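Side-chain contacts in apical membrane antigen 1 (Babesia divergens, PDB 4APM), which probably takes part in host-cell invasion as a component of the moving junction of this apicomplexan parasite, and binds a calcium ion: residues Ser27-Asp32 with Met345-Ser350; Trp119-Asn124 with Cys129-Gly134; Arg208-Lys211 with Glu215-Pro218. One frame throughout, in Å; residues are numbered along the deposited sequence.

Contact 1 of 3, residues Ser27-Asp32 with Met345-Ser350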
loop_
_atom_site.group_PDB
_atom_site.type_symbol
_atom_site.label_atom_id
_atom_site.label_comp_id
_atom_site.label_asym_id
_atom_site.label_seq_id
_atom_site.Cartn_x
_atom_site.Cartn_y
_atom_site.Cartn_z
ATOM N N SER A 27 -2.664 11.403 0.314
ATOM C CA SER A 27 -4.021 11.440 0.840
ATOM C C SER A 27 -4.283 10.168 1.672
ATOM O O SER A 27 -3.343 9.412 1.988
ATOM C CB SER A 27 -5.017 11.589 -0.310
ATOM O OG SER A 27 -6.337 11.664 0.187
ATOM N N GLY A 28 -5.531 9.958 2.064
ATOM C CA GLY A 28 -5.868 8.818 2.899
ATOM C C GLY A 28 -5.851 7.547 2.061
ATOM O O GLY A 28 -5.930 7.620 0.849
ATOM N N ILE A 29 -5.716 6.392 2.714
ATOM C CA ILE A 29 -5.486 5.114 2.022
ATOM C C ILE A 29 -6.639 4.193 2.390
ATOM O O ILE A 29 -7.418 3.773 1.543
ATOM C CB ILE A 29 -4.107 4.489 2.428
ATOM C CG1 ILE A 29 -2.979 5.429 1.960
ATOM C CG2 ILE A 29 -3.939 3.101 1.807
ATOM C CD1 ILE A 29 -1.597 5.079 2.454
ATOM N N TYR A 30 -6.779 3.954 3.676
ATOM C CA TYR A 30 -7.965 3.305 4.212
ATOM C C TYR A 30 -9.241 3.996 3.712
ATOM O O TYR A 30 -10.065 3.382 2.993
ATOM C CB TYR A 30 -7.910 3.323 5.744
ATOM C CG TYR A 30 -9.013 2.541 6.381
ATOM C CD1 TYR A 30 -9.129 1.174 6.152
ATOM C CD2 TYR A 30 -9.968 3.170 7.197
ATOM C CE1 TYR A 30 -10.147 0.445 6.717
ATOM C CE2 TYR A 30 -10.978 2.444 7.789
ATOM C CZ TYR A 30 -11.042 1.073 7.552
ATOM O OH TYR A 30 -12.051 0.318 8.094
ATOM N N VAL A 31 -9.381 5.283 4.062
ATOM C CA VAL A 31 -10.442 6.137 3.501
ATOM C C VAL A 31 -9.811 7.367 2.867
ATOM O O VAL A 31 -9.071 8.134 3.530
ATOM C CB VAL A 31 -11.448 6.611 4.586
ATOM C CG1 VAL A 31 -12.413 7.662 4.014
ATOM C CG2 VAL A 31 -12.185 5.417 5.196
ATOM N N ASP A 32 -10.048 7.520 1.565
ATOM C CA ASP A 32 -9.472 8.627 0.818
ATOM C C ASP A 32 -10.586 9.621 0.433
ATOM O O ASP A 32 -11.486 9.315 -0.384
ATOM C CB ASP A 32 -8.681 8.134 -0.409
ATOM C CG ASP A 32 -8.182 9.281 -1.289
ATOM O OD1 ASP A 32 -8.372 10.460 -0.898
ATOM O OD2 ASP A 32 -7.569 9.020 -2.369
ATOM N N MET A 345 5.889 -4.514 3.686
ATOM C CA MET A 345 4.625 -4.282 2.990
ATOM C C MET A 345 4.066 -2.878 3.260
ATOM O O MET A 345 4.388 -2.271 4.290
ATOM C CB MET A 345 3.639 -5.348 3.423
ATOM C CG MET A 345 4.213 -6.752 3.177
ATOM S SD MET A 345 3.098 -7.980 3.790
ATOM C CE MET A 345 1.897 -8.032 2.451
ATOM N N THR A 346 3.237 -2.364 2.345
ATOM C CA THR A 346 2.617 -1.061 2.565
ATOM C C THR A 346 1.101 -1.122 2.338
ATOM O O THR A 346 0.596 -2.082 1.706
ATOM C CB THR A 346 3.222 0.062 1.691
ATOM O OG1 THR A 346 2.627 0.030 0.404
ATOM C CG2 THR A 346 4.743 -0.051 1.543
ATOM N N ALA A 347 0.389 -0.135 2.899
ATOM C CA ALA A 347 -1.064 -0.075 2.798
ATOM C C ALA A 347 -1.569 0.121 1.347
ATOM O O ALA A 347 -2.755 -0.117 1.076
ATOM C CB ALA A 347 -1.623 1.033 3.695
ATOM N N VAL A 348 -0.726 0.597 0.423
ATOM C CA VAL A 348 -1.253 0.779 -0.958
ATOM C C VAL A 348 -0.968 -0.414 -1.855
ATOM O O VAL A 348 -1.661 -0.621 -2.871
ATOM C CB VAL A 348 -0.760 2.066 -1.657
ATOM C CG1 VAL A 348 -1.157 3.304 -0.871
ATOM C CG2 VAL A 348 0.733 2.025 -1.866
ATOM N N GLY A 349 0.037 -1.202 -1.457
ATOM C CA GLY A 349 0.620 -2.224 -2.308
ATOM C C GLY A 349 -0.078 -3.561 -2.168
ATOM O O GLY A 349 -0.913 -3.765 -1.286
ATOM N N SER A 350 0.289 -4.483 -3.035
ATOM C CA SER A 350 -0.241 -5.818 -2.964
ATOM C C SER A 350 -0.163 -6.436 -1.554
ATOM O O SER A 350 0.849 -6.313 -0.864
ATOM C CB SER A 350 0.485 -6.728 -3.954
ATOM O OG SER A 350 -0.231 -7.953 -3.986
#
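Ile-29 reaches across to Ala-347 and Val-348, joining two loops near the centre of a protein of the PAN-related AMA1 family: the loop between helix 21-24 and strand 35-39, and the turn that leaves strand 342-346. The apolar contact is small and wholly buried. For Ile-29, chi1 of -64° sets CG1 beside the backbone N and leaves CG2 anti to it. CG2 faces Ala-347, 3.6 Å from its CB, where a methyl side chain allows so close an approach, and also brushes Val-348 CG1. The longer branch extends to CD1, which makes the closest approach to that Val-348 CG1, at 3.8 Å. These two branched chains cross at about a right angle. CG2 also passes 3.5 Å from Ala-347 O, a carbonyl whose polar demand is met by Lys-195 NZ, while Phe-257 of helix 249-257 packs on Ile-29 as well.

No hydrogen bond spans the two segments; polar groups instead shape each loop separately. Backbone angles at Ala-347 and Val-348 are those of a type I turn, closed by a weak bond of 3.3 Å from Gly-349 N to Thr-346 O. Thr-346 suits its start because OG1 receives weak bonds from the amides of Val-348 and Gly-349, the former pairing resembling an ST turn. In the other loop Lys-56 NZ binds the carbonyls of Ile-29 and Tyr-30, and Gly-28 fits because a side chain there would run into Val-31 O. Asp-32 ties its own loop to residues 48-49: OD2 accepts Gly-49 N, and OD1 accepts Thr-48 N and, as an Asx turn, Gly-34 N. The same OD1 takes the hydroxyl of Ser-27, whose OG donates over 2.6 Å from well above the carboxylate plane, 61° out of it.

Contact 2 of 3, residues Trp119-Asn124 with Cys129-Gly134. With CA (calcium ion), chain B.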
loop_
_atom_site.group_PDB
_atom_site.type_symbol
_atom_site.label_atom_id
_atom_site.label_comp_id
_atom_site.label_asym_id
_atom_site.label_seq_id
_atom_site.Cartn_x
_atom_site.Cartn_y
_atom_site.Cartn_z
ATOM N N TRP A 119 -10.177 4.216 -27.377
ATOM C CA TRP A 119 -10.562 5.632 -27.203
ATOM C C TRP A 119 -9.411 6.591 -27.097
ATOM O O TRP A 119 -9.601 7.786 -26.824
ATOM C CB TRP A 119 -11.483 5.781 -26.004
ATOM C CG TRP A 119 -12.751 5.023 -26.209
ATOM C CD1 TRP A 119 -13.319 4.643 -27.429
ATOM C CD2 TRP A 119 -13.663 4.507 -25.184
ATOM N NE1 TRP A 119 -14.480 3.945 -27.228
ATOM C CE2 TRP A 119 -14.754 3.842 -25.904
ATOM C CE3 TRP A 119 -13.692 4.536 -23.799
ATOM C CZ2 TRP A 119 -15.807 3.247 -25.243
ATOM C CZ3 TRP A 119 -14.777 3.959 -23.143
ATOM C CH2 TRP A 119 -15.793 3.304 -23.843
ATOM N N GLY A 120 -8.204 6.079 -27.283
ATOM C CA GLY A 120 -7.055 6.933 -27.408
ATOM C C GLY A 120 -6.193 7.058 -26.169
ATOM O O GLY A 120 -5.190 7.742 -26.214
ATOM N N TYR A 121 -6.525 6.331 -25.096
ATOM C CA TYR A 121 -5.765 6.419 -23.840
ATOM C C TYR A 121 -4.454 5.695 -23.953
ATOM O O TYR A 121 -4.418 4.605 -24.497
ATOM C CB TYR A 121 -6.572 5.871 -22.656
ATOM C CG TYR A 121 -7.794 6.711 -22.327
ATOM C CD1 TYR A 121 -9.009 6.505 -22.980
ATOM C CD2 TYR A 121 -7.707 7.764 -21.427
ATOM C CE1 TYR A 121 -10.125 7.286 -22.690
ATOM C CE2 TYR A 121 -8.810 8.541 -21.120
ATOM C CZ TYR A 121 -10.017 8.296 -21.747
ATOM O OH TYR A 121 -11.081 9.134 -21.487
ATOM N N ASP A 122 -3.382 6.301 -23.428
ATOM C CA ASP A 122 -2.012 5.908 -23.784
ATOM C C ASP A 122 -1.144 5.413 -22.623
ATOM O O ASP A 122 0.032 5.199 -22.819
ATOM C CB ASP A 122 -1.258 7.057 -24.523
ATOM C CG ASP A 122 -1.968 7.517 -25.800
ATOM O OD1 ASP A 122 -2.471 6.668 -26.563
ATOM O OD2 ASP A 122 -2.017 8.731 -26.059
ATOM N N GLY A 123 -1.690 5.221 -21.423
ATOM C CA GLY A 123 -0.840 4.733 -20.314
ATOM C C GLY A 123 -1.103 3.257 -20.068
ATOM O O GLY A 123 -1.786 2.625 -20.874
ATOM N N ASN A 124 -0.658 2.716 -18.931
ATOM C CA ASN A 124 -1.099 1.373 -18.576
ATOM C C ASN A 124 -2.570 1.359 -18.224
ATOM O O ASN A 124 -3.216 2.417 -18.198
ATOM C CB ASN A 124 -0.243 0.722 -17.487
ATOM C CG ASN A 124 -0.126 1.563 -16.235
ATOM O OD1 ASN A 124 -1.109 2.127 -15.745
ATOM N ND2 ASN A 124 1.084 1.587 -15.660
ATOM N N CYS A 129 -7.669 3.940 -16.682
ATOM C CA CYS A 129 -8.885 3.921 -15.927
ATOM C C CYS A 129 -9.012 5.214 -15.090
ATOM O O CYS A 129 -10.077 5.839 -15.045
ATOM C CB CYS A 129 -8.939 2.641 -15.064
ATOM S SG CYS A 129 -10.530 2.341 -14.248
ATOM N N ALA A 130 -7.894 5.662 -14.534
ATOM C CA ALA A 130 -7.862 6.879 -13.695
ATOM C C ALA A 130 -8.145 8.116 -14.541
ATOM O O ALA A 130 -8.912 8.982 -14.139
ATOM C CB ALA A 130 -6.508 7.023 -13.003
ATOM N N GLU A 131 -7.525 8.174 -15.714
ATOM C CA GLU A 131 -7.719 9.294 -16.644
ATOM C C GLU A 131 -9.164 9.285 -17.153
ATOM O O GLU A 131 -9.815 10.315 -17.271
ATOM C CB GLU A 131 -6.729 9.172 -17.814
ATOM C CG GLU A 131 -6.731 10.357 -18.788
ATOM C CD GLU A 131 -5.655 10.234 -19.853
ATOM O OE1 GLU A 131 -4.785 9.358 -19.716
ATOM O OE2 GLU A 131 -5.672 11.013 -20.828
ATOM N N TYR A 132 -9.704 8.102 -17.350
ATOM C CA TYR A 132 -11.058 8.013 -17.817
ATOM C C TYR A 132 -12.028 8.534 -16.737
ATOM O O TYR A 132 -12.956 9.288 -17.033
ATOM C CB TYR A 132 -11.361 6.566 -18.200
ATOM C CG TYR A 132 -12.784 6.341 -18.626
ATOM C CD1 TYR A 132 -13.256 6.861 -19.827
ATOM C CD2 TYR A 132 -13.644 5.574 -17.854
ATOM C CE1 TYR A 132 -14.564 6.650 -20.228
ATOM C CE2 TYR A 132 -14.943 5.353 -18.246
ATOM C CZ TYR A 132 -15.392 5.883 -19.451
ATOM O OH TYR A 132 -16.696 5.676 -19.858
ATOM N N ALA A 133 -11.804 8.131 -15.486
ATOM C CA ALA A 133 -12.569 8.672 -14.369
ATOM C C ALA A 133 -12.436 10.212 -14.322
ATOM O O ALA A 133 -13.410 10.918 -14.039
ATOM C CB ALA A 133 -12.109 8.040 -13.049
ATOM N N GLY A 134 -11.245 10.718 -14.654
ATOM C CA GLY A 134 -10.987 12.155 -14.691
ATOM C C GLY A 134 -11.686 12.963 -15.782
ATOM O O GLY A 134 -11.762 14.185 -15.687
HETATM CA CA CA B . -3.595 8.463 -27.850
HETATM O O HOH W 1 -3.756 8.889 -22.240
HETATM O O HOH W 2 -1.746 8.807 -29.273
HETATM O O HOH W 3 -5.430 9.124 -29.357
HETATM O O HOH W 4 -4.147 6.302 -29.027
#
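Tyr-121 packs against Glu-131 along one edge and against Tyr-132 with its hydroxyl end, the two being successive residues of helix 125-134. At that edge Glu-131 CG sits in the ring plane, 3.6 Å from Tyr-121 CE2, and the carboxylate is turned 79° from that plane. The glutamate chain runs extended from a CG trans to the backbone N (chi1 -174°), so methylenes line the ring while the acid continues to polar partners. Glu-131 OE1 forms a salt bridge with Lys-211 and accepts a hydrogen bond from water 1, which in turn takes Asp-122 N at 2.9 Å.

Against the second tyrosine, Tyr-121 OH lies at the edge of the ring, 3.6 Å from Tyr-132 CD1; the hydroxyl itself is hydrogen-bonded to Asn-135. Trp-119 adds a looser, slanting contact in which CZ3 stands 4.0 Å from Tyr-132 CE1, the ring planes 33° apart.

The same loop binds calcium through Gly-120 O at 2.4 Å and both oxygens of Asp-122, with three waters completing the observed shell. Gly-120 suits the Schellman motif ending helix 113-118, where positive phi favours glycine. Asn-124 caps helix 125-134, bonding Ala-127 N. That helix rests on strands 150-153 and 158-161, tied to the latter by the Cys-129 to Cys-159 disulfide, while Tyr-132 also touches strand 111-112 and Leu-116 of helix 113-118.

Contact 3 of 3, residues Arg208-Lys211 with Glu215-Pro218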
loop_
_atom_site.group_PDB
_atom_site.type_symbol
_atom_site.label_atom_id
_atom_site.label_comp_id
_atom_site.label_asym_id
_atom_site.label_seq_id
_atom_site.Cartn_x
_atom_site.Cartn_y
_atom_site.Cartn_z
ATOM N N ARG A 208 -6.585 11.195 -9.813
ATOM C CA ARG A 208 -5.287 11.831 -9.754
ATOM C C ARG A 208 -4.133 10.858 -9.664
ATOM O O ARG A 208 -3.008 11.245 -9.401
ATOM C CB ARG A 208 -5.260 12.827 -8.619
ATOM C CG ARG A 208 -6.134 14.001 -8.977
ATOM C CD ARG A 208 -6.398 14.940 -7.840
ATOM N NE ARG A 208 -7.532 15.765 -8.242
ATOM C CZ ARG A 208 -7.962 16.832 -7.585
ATOM N NH1 ARG A 208 -7.349 17.234 -6.474
ATOM N NH2 ARG A 208 -8.989 17.514 -8.067
ATOM N N VAL A 209 -4.416 9.590 -9.920
ATOM C CA VAL A 209 -3.388 8.572 -9.922
ATOM C C VAL A 209 -2.277 8.935 -10.893
ATOM O O VAL A 209 -2.525 9.264 -12.060
ATOM C CB VAL A 209 -3.991 7.179 -10.185
ATOM C CG1 VAL A 209 -2.926 6.189 -10.691
ATOM C CG2 VAL A 209 -4.674 6.690 -8.896
ATOM N N ASP A 210 -1.077 9.019 -10.337
ATOM C CA ASP A 210 0.170 9.161 -11.074
ATOM C C ASP A 210 0.221 8.216 -12.315
ATOM O O ASP A 210 0.056 6.994 -12.179
ATOM C CB ASP A 210 1.330 8.863 -10.084
ATOM C CG ASP A 210 2.674 9.333 -10.596
ATOM O OD1 ASP A 210 2.776 9.601 -11.815
ATOM O OD2 ASP A 210 3.625 9.437 -9.790
ATOM N N LYS A 211 0.427 8.780 -13.515
ATOM C CA LYS A 211 0.660 7.972 -14.716
ATOM C C LYS A 211 1.799 6.990 -14.464
ATOM O O LYS A 211 1.860 5.898 -15.063
ATOM C CB LYS A 211 1.047 8.830 -15.941
ATOM C CG LYS A 211 0.387 10.196 -16.084
ATOM C CD LYS A 211 -1.116 10.100 -16.182
ATOM C CE LYS A 211 -1.632 10.331 -17.590
ATOM N NZ LYS A 211 -3.114 10.463 -17.494
ATOM N N GLU A 215 6.183 3.103 -10.835
ATOM C CA GLU A 215 7.564 3.368 -10.403
ATOM C C GLU A 215 7.618 4.296 -9.179
ATOM O O GLU A 215 8.615 4.329 -8.460
ATOM C CB GLU A 215 8.367 3.983 -11.567
ATOM C CG GLU A 215 8.098 3.343 -12.932
ATOM C CD GLU A 215 8.079 4.358 -14.062
ATOM O OE1 GLU A 215 8.943 5.255 -14.079
ATOM O OE2 GLU A 215 7.174 4.285 -14.916
ATOM N N ASN A 216 6.559 5.080 -8.969
ATOM C CA ASN A 216 6.576 6.171 -7.970
ATOM C C ASN A 216 5.898 5.799 -6.644
ATOM O O ASN A 216 5.987 6.530 -5.666
ATOM C CB ASN A 216 5.908 7.424 -8.554
ATOM C CG ASN A 216 6.808 8.172 -9.532
ATOM O OD1 ASN A 216 8.021 7.994 -9.532
ATOM N ND2 ASN A 216 6.218 9.043 -10.336
ATOM N N CYS A 217 5.154 4.699 -6.663
ATOM C CA CYS A 217 4.336 4.256 -5.530
ATOM C C CYS A 217 4.886 2.906 -5.082
ATOM O O CYS A 217 5.355 2.135 -5.916
ATOM C CB CYS A 217 2.886 4.071 -5.997
ATOM S SG CYS A 217 1.994 5.586 -6.396
ATOM N N PRO A 218 4.805 2.595 -3.777
ATOM C CA PRO A 218 5.310 1.298 -3.317
ATOM C C PRO A 218 4.277 0.180 -3.529
ATOM O O PRO A 218 3.650 -0.258 -2.572
ATOM C CB PRO A 218 5.505 1.538 -1.809
ATOM C CG PRO A 218 4.409 2.508 -1.466
ATOM C CD PRO A 218 4.370 3.445 -2.643
#
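Asp-210 and Asn-216 meet through one short, nearly straight hydrogen bond, in which Asn-216 ND2 donates to Asp-210 OD2 over 2.7 Å at an N-H...O angle of 164°. The donor approaches the syn side of the oxygen, 25° out of the carboxylate plane, while the oxygen lies close to the plane of the amide. With chi1 of -164°, Asp-210 holds CG anti to the backbone N, which carries the carboxylate toward Asn-216. An amide N-H is a good neutral donor for a carboxylate, so the two residue types match. Asn-216 CB lies 3.3 Å from the same OD2, making this the tight part of the contact.

Around the bond the two segments hardly touch. Lys-211 leads its chain away from Asn-216; Arg-208, on the exposed side, has a long and weak ion pair with Glu-37. On the buried side Cys-217 is anchored by its disulfide to Cys-51, and Asp-210 pairs through its backbone with Lys-50, so both segments are tied to the chain around Cys-51. Asp-210 OD1 accepts Lys-212 N, the bond that defines an Asx turn, here leading into the short helix 213-216 whose last residue returns to the same carboxylate.

Contact 1 encloses the others along the chain: residues 27-32 come first, then contact 2, contact 3 and finally residues 345-350. Contact 3 is the bridge in space, its centre 12 Å from contact 1 and 14 Å from contact 2, whereas contacts 1 and 2 lie 22 Å apart. Pro-218 packs on Val-348 and its carbonyl probably accepts a hydrogen bond from Thr-346; on the other flank Lys-211 reaches Glu-131, and Val-209 touches Ala-130. Packing thus runs from the calcium-binding loop and helix 125-134, through the loop and helix following strand 202-205, to the end of strand 342-346, connecting the peripheral metal site with the protein's centre.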